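Local coordinates for protein AxyAgu115A (Amphibacillus xylanus NBRC 15112, PDB 6NPS) that probably removes glucuronic acid side groups from arabinoglucuronoxylan, as an alpha-glucuronidase of glycoside hydrolase family 115, at residues 583-588 with 608-613; 545-549 with 579-583; 598-603 with 656-661. The protein carries 3 engineered substitutions. All coordinates share one frame; numbering follows the deposited sequence. Where two conformers were deposited one is given.

Contact 1 of 3, residues 583-588 with 608-613; sequences KMWLLN and QVKACL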
# COMPACT_ATOMS: atom_id res chain seq x y z
N LYS A 583 0.19 16.46 13.55
CA LYS A 583 1.50 16.63 12.92
C LYS A 583 2.17 15.29 12.68
O LYS A 583 2.78 15.07 11.62
CB LYS A 583 2.35 17.50 13.82
CG LYS A 583 3.82 17.67 13.40
CD LYS A 583 4.48 18.60 14.44
CE LYS A 583 5.99 18.77 14.22
NZ LYS A 583 6.52 19.42 15.49
N MET A 584 2.11 14.41 13.67
CA MET A 584 2.72 13.09 13.55
C MET A 584 2.24 12.38 12.31
O MET A 584 3.03 11.81 11.56
CB MET A 584 2.40 12.25 14.79
CG MET A 584 2.97 10.83 14.70
SD MET A 584 2.51 9.89 16.21
CE MET A 584 0.78 9.60 15.89
N TRP A 585 0.92 12.37 12.11
CA TRP A 585 0.35 11.65 10.97
C TRP A 585 0.63 12.34 9.65
O TRP A 585 0.78 11.68 8.62
CB TRP A 585 -1.15 11.50 11.16
CG TRP A 585 -1.50 10.42 12.19
CD1 TRP A 585 -2.15 10.61 13.37
CD2 TRP A 585 -1.24 9.03 12.07
NE1 TRP A 585 -2.31 9.40 14.01
CE2 TRP A 585 -1.76 8.41 13.24
CE3 TRP A 585 -0.61 8.23 11.09
CZ2 TRP A 585 -1.68 7.03 13.46
CZ3 TRP A 585 -0.53 6.86 11.30
CH2 TRP A 585 -1.07 6.26 12.48
N LEU A 586 0.59 13.68 9.63
CA LEU A 586 0.90 14.43 8.42
C LEU A 586 2.35 14.20 8.00
O LEU A 586 2.62 13.99 6.82
CB LEU A 586 0.63 15.91 8.65
CG LEU A 586 -0.85 16.25 8.83
CD1 LEU A 586 -0.94 17.69 9.32
CD2 LEU A 586 -1.58 16.09 7.56
N LEU A 587 3.29 14.23 8.96
CA LEU A 587 4.69 13.87 8.66
C LEU A 587 4.82 12.43 8.19
O LEU A 587 5.68 12.11 7.35
CB LEU A 587 5.57 14.11 9.90
CG LEU A 587 5.75 15.57 10.29
CD1 LEU A 587 6.39 15.62 11.65
CD2 LEU A 587 6.69 16.38 9.25
N ASN A 588 4.05 11.51 8.79
CA ASN A 588 4.08 10.12 8.35
C ASN A 588 3.64 10.01 6.89
O ASN A 588 4.19 9.19 6.12
CB ASN A 588 3.19 9.26 9.29
CG ASN A 588 3.26 7.76 9.01
OD1 ASN A 588 2.30 7.04 9.29
ND2 ASN A 588 4.40 7.28 8.52
N GLN A 608 11.29 12.38 12.57
CA GLN A 608 10.35 13.39 13.07
C GLN A 608 9.03 12.75 13.53
O GLN A 608 8.45 13.18 14.53
CB GLN A 608 10.13 14.46 12.01
CG GLN A 608 11.37 15.34 11.88
CD GLN A 608 11.29 16.31 10.72
OE1 GLN A 608 10.49 16.13 9.81
NE2 GLN A 608 12.12 17.34 10.76
N VAL A 609 8.56 11.71 12.82
CA VAL A 609 7.35 11.01 13.25
C VAL A 609 7.57 10.37 14.60
O VAL A 609 6.76 10.51 15.52
CB VAL A 609 6.94 9.98 12.18
CG1 VAL A 609 5.75 9.11 12.70
CG2 VAL A 609 6.57 10.68 10.86
N LYS A 610 8.71 9.69 14.75
CA LYS A 610 9.08 9.04 16.00
C LYS A 610 9.11 10.03 17.16
O LYS A 610 8.65 9.73 18.28
CB LYS A 610 10.46 8.39 15.82
CG LYS A 610 10.69 7.07 16.50
CD LYS A 610 12.17 6.60 16.40
CE LYS A 610 12.73 6.72 15.00
NZ LYS A 610 14.08 6.02 14.86
N ALA A 611 9.65 11.23 16.92
CA ALA A 611 9.73 12.23 18.00
C ALA A 611 8.34 12.73 18.41
O ALA A 611 8.13 13.05 19.59
CB ALA A 611 10.60 13.41 17.58
N CYS A 612 7.43 12.88 17.45
CA CYS A 612 6.04 13.23 17.78
C CYS A 612 5.40 12.17 18.66
O CYS A 612 4.66 12.49 19.62
CB CYS A 612 5.21 13.39 16.50
SG CYS A 612 5.58 14.91 15.63
N LEU A 613 5.63 10.91 18.34
CA LEU A 613 5.04 9.87 19.17
C LEU A 613 5.58 9.91 20.60
O LEU A 613 4.83 9.70 21.57
CB LEU A 613 5.29 8.50 18.53
CG LEU A 613 4.55 7.36 19.24
CD1 LEU A 613 3.05 7.59 19.05
CD2 LEU A 613 4.95 6.03 18.66
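In the antiparallel hairpin of helices 564-596 and 601-629, Met-584 and Leu-587 of the first helix meet Val-609 and Cys-612 of the second. The axes of the two short segments run at 163° and come within 8.7 Å. Met-584 touches more than any other residue of its segment and spreads its contacts along its chain. At the root, its CB presses on Cys-612 CB at 3.5 Å, tighter than usual for two carbons. Further out, CG lies 3.8 Å from Val-609 CG1, the two side chains crossing at about a right angle, and SD rests against Leu-613 CD1 at 3.7 Å. A bend at the thioether (chi3 74°) then turns CE back over one face of the Trp-585 ring, toward its rim. Shortening Met-584 to an alanine would probably strip Val-609 CG1 and Leu-613 CD1 of the CG and SD they pack on and open a gap beside the indole face. The other methyl of Val-609, CG2, lies on the backbone at Asn-588 N, 3.4 Å away, and beside Leu-587 CB at 3.7 Å. Leu-587 splits its two methyls: CD1 reaches Gln-608 CB and Cys-612 SG, while CD2 lies 3.8 Å from Gln-608 OE1 at the exposed margin. The extended aliphatic chain of Lys-583 passes alongside the same sulfur, its CG 4.0 Å from Cys-612 SG. The amide of Asn-588 is held from elsewhere, ND2 donating to Val-654 O. Leu-659 of the second subunit packs on Leu-613 and so brings the hairpin to the dimer interface. Close, nearly antiparallel axes joined by small and aliphatic side chains are typical of an antiparallel helical hairpin, two consecutive helices joined by a short turn.

Contact 2 of 3, residues 545-549 with 579-583; sequences IDHLL and LNLQK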
# COMPACT_ATOMS: atom_id res chain seq x y z
N ILE A 545 0.15 24.33 12.22
CA ILE A 545 0.44 23.61 13.45
C ILE A 545 1.73 24.10 14.07
O ILE A 545 1.81 24.31 15.29
CB ILE A 545 0.49 22.09 13.18
CG1 ILE A 545 -0.91 21.58 12.90
CG2 ILE A 545 1.18 21.37 14.35
CD1 ILE A 545 -0.97 20.09 12.41
N ASP A 546 2.79 24.26 13.25
CA ASP A 546 4.04 24.73 13.82
C ASP A 546 3.89 26.15 14.37
O ASP A 546 4.46 26.48 15.41
CB ASP A 546 5.17 24.64 12.79
CG ASP A 546 5.60 23.17 12.51
OD1 ASP A 546 6.21 22.93 11.44
OD2 ASP A 546 5.33 22.24 13.33
N HIS A 547 3.07 26.98 13.74
CA HIS A 547 2.85 28.31 14.29
C HIS A 547 2.15 28.21 15.66
O HIS A 547 2.57 28.86 16.63
CB HIS A 547 2.01 29.14 13.32
CG HIS A 547 1.53 30.44 13.88
ND1 HIS A 547 2.40 31.44 14.25
CD2 HIS A 547 0.29 30.89 14.19
CE1 HIS A 547 1.72 32.45 14.75
NE2 HIS A 547 0.43 32.14 14.72
N LEU A 548 1.09 27.40 15.74
CA LEU A 548 0.34 27.26 17.00
C LEU A 548 1.17 26.61 18.12
O LEU A 548 1.15 27.08 19.26
CB LEU A 548 -0.96 26.45 16.74
CG LEU A 548 -1.93 27.17 15.77
CD1 LEU A 548 -3.06 26.28 15.33
CD2 LEU A 548 -2.45 28.48 16.37
N LEU A 549 1.87 25.49 17.83
CA LEU A 549 2.78 24.92 18.84
C LEU A 549 3.77 25.96 19.35
O LEU A 549 4.05 26.02 20.56
CB LEU A 549 3.53 23.71 18.27
CG LEU A 549 2.63 22.53 17.88
CD1 LEU A 549 3.44 21.44 17.16
CD2 LEU A 549 1.88 21.95 19.08
N LEU A 579 -2.66 18.73 18.37
CA LEU A 579 -1.91 19.15 17.20
C LEU A 579 -0.63 18.36 17.02
O LEU A 579 -0.19 18.16 15.88
CB LEU A 579 -1.60 20.64 17.28
CG LEU A 579 -2.88 21.50 17.21
CD1 LEU A 579 -2.46 22.91 16.97
CD2 LEU A 579 -3.81 21.06 16.09
N ASN A 580 0.01 17.92 18.11
CA ASN A 580 1.14 17.00 17.96
C ASN A 580 0.70 15.71 17.27
O ASN A 580 1.42 15.17 16.41
CB ASN A 580 1.75 16.70 19.32
CG ASN A 580 2.91 15.70 19.23
OD1 ASN A 580 3.99 16.05 18.76
ND2 ASN A 580 2.68 14.48 19.66
N LEU A 581 -0.50 15.23 17.60
CA LEU A 581 -0.98 14.00 16.96
C LEU A 581 -1.26 14.22 15.47
O LEU A 581 -0.96 13.35 14.64
CB LEU A 581 -2.27 13.55 17.65
CG LEU A 581 -2.86 12.25 17.08
CD1 LEU A 581 -3.54 11.57 18.25
CD2 LEU A 581 -3.91 12.55 16.01
N GLN A 582 -1.91 15.35 15.11
CA GLN A 582 -2.12 15.67 13.70
C GLN A 582 -0.78 15.75 12.96
O GLN A 582 -0.60 15.14 11.90
CB GLN A 582 -2.87 16.99 13.55
CG GLN A 582 -4.23 17.05 14.20
CD GLN A 582 -5.32 16.53 13.30
OE1 GLN A 582 -5.21 16.61 12.08
NE2 GLN A 582 -6.38 15.98 13.89
N LYS A 583 0.19 16.46 13.55
CA LYS A 583 1.50 16.63 12.92
C LYS A 583 2.17 15.29 12.68
O LYS A 583 2.78 15.07 11.62
CB LYS A 583 2.35 17.50 13.82
CG LYS A 583 3.82 17.67 13.40
CD LYS A 583 4.48 18.60 14.44
CE LYS A 583 5.99 18.77 14.22
NZ LYS A 583 6.52 19.42 15.49
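Asp-546 OD2 and Lys-583 NZ make the polar pairing between the two segments, a salt bridge that is long at 3.7 Å and therefore weak. The carboxylate oxygen lies as near to carbon as to charge, 3.6 Å from Lys-583 CE, the lysine chain crossing the aspartate at about a right angle. Asp-546 is exposed, so solvent is likely to screen the pair further. Lys-583 gets there by full extension: CG stands anti to the backbone N (chi1 173°) and the chain runs on extended beyond CG, carrying the ammonium group from helix 564-596 across to helix 537-558. On the way its CB passes Ile-545 CG2, and its CD lies 4.1 Å from Leu-549 CD1, so the methylenes share in the apolar packing. Beneath this polar rim, Ile-545 uses both branches. CG2 faces Leu-579 O at 3.8 Å, and CD1 reaches Gln-582 CB, also at 3.8 Å. Gln-582 folds sharply beyond CB (chi2 -86°), which takes its amide off the interface to give NE2 to Arg-520 O. Leu-579 is flanked by two leucines. Its CD1 meets Leu-548 CD1 at 3.8 Å, and its CB lies 4.1 Å from Leu-549 CD2, the side chains of Leu-549 and Leu-579 sliding past each other in opposite directions. Ile-516 of helix 500-519 covers the buried flank, touching Leu-548, Leu-579 and Gln-582. The segment axes come no closer than 10.4 Å and run at 151°. Residues one turn apart, Ile-545 with Leu-549 and Leu-579 with Lys-583, line this seam; an aliphatic seam of this kind between consecutive antiparallel helices is typical of a helical bundle.

Contact 3 of 3, residues 598-603 with 656-661; sequences NLIEAN and SYVLPV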
# COMPACT_ATOMS: atom_id res chain seq x y z
N ASN A 598 12.15 6.57 -3.21
CA ASN A 598 13.53 6.30 -2.79
C ASN A 598 14.26 7.61 -2.47
O ASN A 598 15.46 7.75 -2.77
CB ASN A 598 14.32 5.53 -3.85
CG ASN A 598 15.40 4.56 -3.28
OD1 ASN A 598 15.10 3.38 -3.18
ND2 ASN A 598 16.59 5.02 -2.90
N LEU A 599 13.55 8.60 -1.96
CA LEU A 599 14.17 9.88 -1.61
C LEU A 599 14.83 9.79 -0.24
O LEU A 599 14.19 9.40 0.73
CB LEU A 599 13.12 11.00 -1.59
CG LEU A 599 12.45 11.33 -2.92
CD1 LEU A 599 11.63 12.57 -2.72
CD2 LEU A 599 13.47 11.51 -4.05
N ILE A 600 16.09 10.18 -0.15
CA ILE A 600 16.83 10.09 1.11
C ILE A 600 16.15 10.90 2.21
O ILE A 600 16.19 10.52 3.39
CB ILE A 600 18.29 10.55 0.95
CG1 ILE A 600 18.95 9.94 -0.30
CG2 ILE A 600 19.10 10.24 2.20
CD1 ILE A 600 19.12 8.45 -0.20
N GLU A 601 15.49 11.99 1.85
CA GLU A 601 14.81 12.84 2.83
C GLU A 601 13.70 12.12 3.57
O GLU A 601 13.28 12.59 4.64
CB GLU A 601 14.25 14.08 2.15
CG GLU A 601 12.99 13.83 1.33
CD GLU A 601 12.54 15.06 0.53
OE1 GLU A 601 13.30 15.50 -0.38
OE2 GLU A 601 11.43 15.57 0.80
N ALA A 602 13.23 10.97 3.07
CA ALA A 602 12.31 10.15 3.87
C ALA A 602 12.86 9.84 5.25
O ALA A 602 12.11 9.78 6.23
CB ALA A 602 12.02 8.85 3.13
N ASN A 603 14.15 9.60 5.36
CA ASN A 603 14.69 9.06 6.60
C ASN A 603 14.60 10.08 7.73
O ASN A 603 14.23 9.75 8.87
CB ASN A 603 16.12 8.56 6.35
CG ASN A 603 16.14 7.34 5.42
OD1 ASN A 603 15.09 6.76 5.13
ND2 ASN A 603 17.31 6.98 4.93
N SER A 656 8.84 4.50 7.20
CA SER A 656 9.49 3.97 6.00
C SER A 656 10.90 4.54 5.96
O SER A 656 11.07 5.74 6.14
CB SER A 656 8.74 4.37 4.74
OG SER A 656 7.45 3.78 4.68
N TYR A 657 11.89 3.69 5.73
CA TYR A 657 13.26 4.14 5.54
C TYR A 657 13.77 3.73 4.16
O TYR A 657 13.43 2.67 3.65
CB TYR A 657 14.21 3.59 6.60
CG TYR A 657 14.04 4.26 7.93
CD1 TYR A 657 13.08 3.78 8.85
CD2 TYR A 657 14.82 5.33 8.31
CE1 TYR A 657 12.92 4.35 10.09
CE2 TYR A 657 14.67 5.93 9.57
CZ TYR A 657 13.71 5.42 10.45
OH TYR A 657 13.51 5.96 11.70
N VAL A 658 14.61 4.57 3.59
CA VAL A 658 15.08 4.38 2.21
C VAL A 658 16.52 3.92 2.24
O VAL A 658 17.28 4.32 3.13
CB VAL A 658 14.89 5.72 1.47
CG1 VAL A 658 15.74 5.84 0.27
CG2 VAL A 658 13.38 5.90 1.13
N LEU A 659 16.90 3.07 1.29
CA LEU A 659 18.27 2.67 1.08
C LEU A 659 18.75 3.36 -0.20
O LEU A 659 18.11 3.18 -1.26
CB LEU A 659 18.41 1.14 0.97
CG LEU A 659 17.90 0.38 2.23
CD1 LEU A 659 17.75 -1.14 2.02
CD2 LEU A 659 18.84 0.66 3.39
N PRO A 660 19.84 4.14 -0.17
CA PRO A 660 20.25 4.90 -1.37
C PRO A 660 20.50 4.02 -2.57
O PRO A 660 21.05 2.94 -2.46
CB PRO A 660 21.55 5.59 -0.94
CG PRO A 660 21.73 5.28 0.52
CD PRO A 660 20.83 4.15 0.91
N VAL A 661 20.18 4.52 -3.76
CA VAL A 661 20.54 3.78 -4.96
C VAL A 661 21.98 4.10 -5.35
O VAL A 661 22.60 5.02 -4.81
CB VAL A 661 19.58 4.10 -6.13
CG1 VAL A 661 18.14 3.68 -5.75
CG2 VAL A 661 19.67 5.60 -6.48
O HOH W 1 14.78 2.25 -0.56
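Asn-603 grips the backbone of Val-658 with both ends of its amide, and this is the tight side of the contact. OD1 takes the Val-658 N-H at 2.7 Å, in the carbonyl plane and on a lone pair, with an N-H...O angle of 165°. ND2 returns a nearly straight but longer bond to Val-658 O at 3.2 Å, which fixes the rotation of the amide. The Tyr-657 ring closes in on the same group, inclined 40° to the Asn-603 amide with CD2 3.5 Å from OD1, and its hydroxyl bonds beyond the segments to Glu-607. Val-658 itself is wedged into the turn before helix 601-629: CG1, anti to its backbone N (chi1 159°), lies 3.4 Å from Asn-598 ND2, while CG2 meets Ala-602 CB at 3.8 Å and faces Leu-599 O. That turn starts at Asn-598, the positive-phi C-prime residue of a Schellman motif ending the preceding helix. Its ND2 bonds to Leu-659 O at 2.9 Å, coming in from above the carbonyl plane, and Val-661 CG1 packs beside the same amide. A water bridges Asn-598 OD1 and Leu-659 N. Asn-652 of the second subunit reaches both Asn-598 OD1 and Leu-659 O, and Tyr-657 continues the strand into an antiparallel ladder with that subunit. Packing is looser at the partly exposed Pro-660, which the buried Ile-600 meets through one methyl, CD1 to CB at 3.8 Å, the side chains crossing at about a right angle.

The three contacts follow one run of helices toward the dimer interface. Contact 2 closes before contact 1 opens, and the two share Lys-583 on helix 564-596, their centres 10 Å apart; Asn-580 ND2 and Cys-612 O, 2.8 Å apart in a probable hydrogen bond, tie them directly. Helices 537-558, 564-596 and 601-629 thus stack in chain order. Contact 3 uses the start of helix 601-629 and interleaves with contact 1 along the chain, about 17 Å from it between centres. It lies about 25 Å from contact 2 without touching it. Contacts 1 and 3 both meet the second subunit, so the helical stack and strand 655-657 reach the interface together.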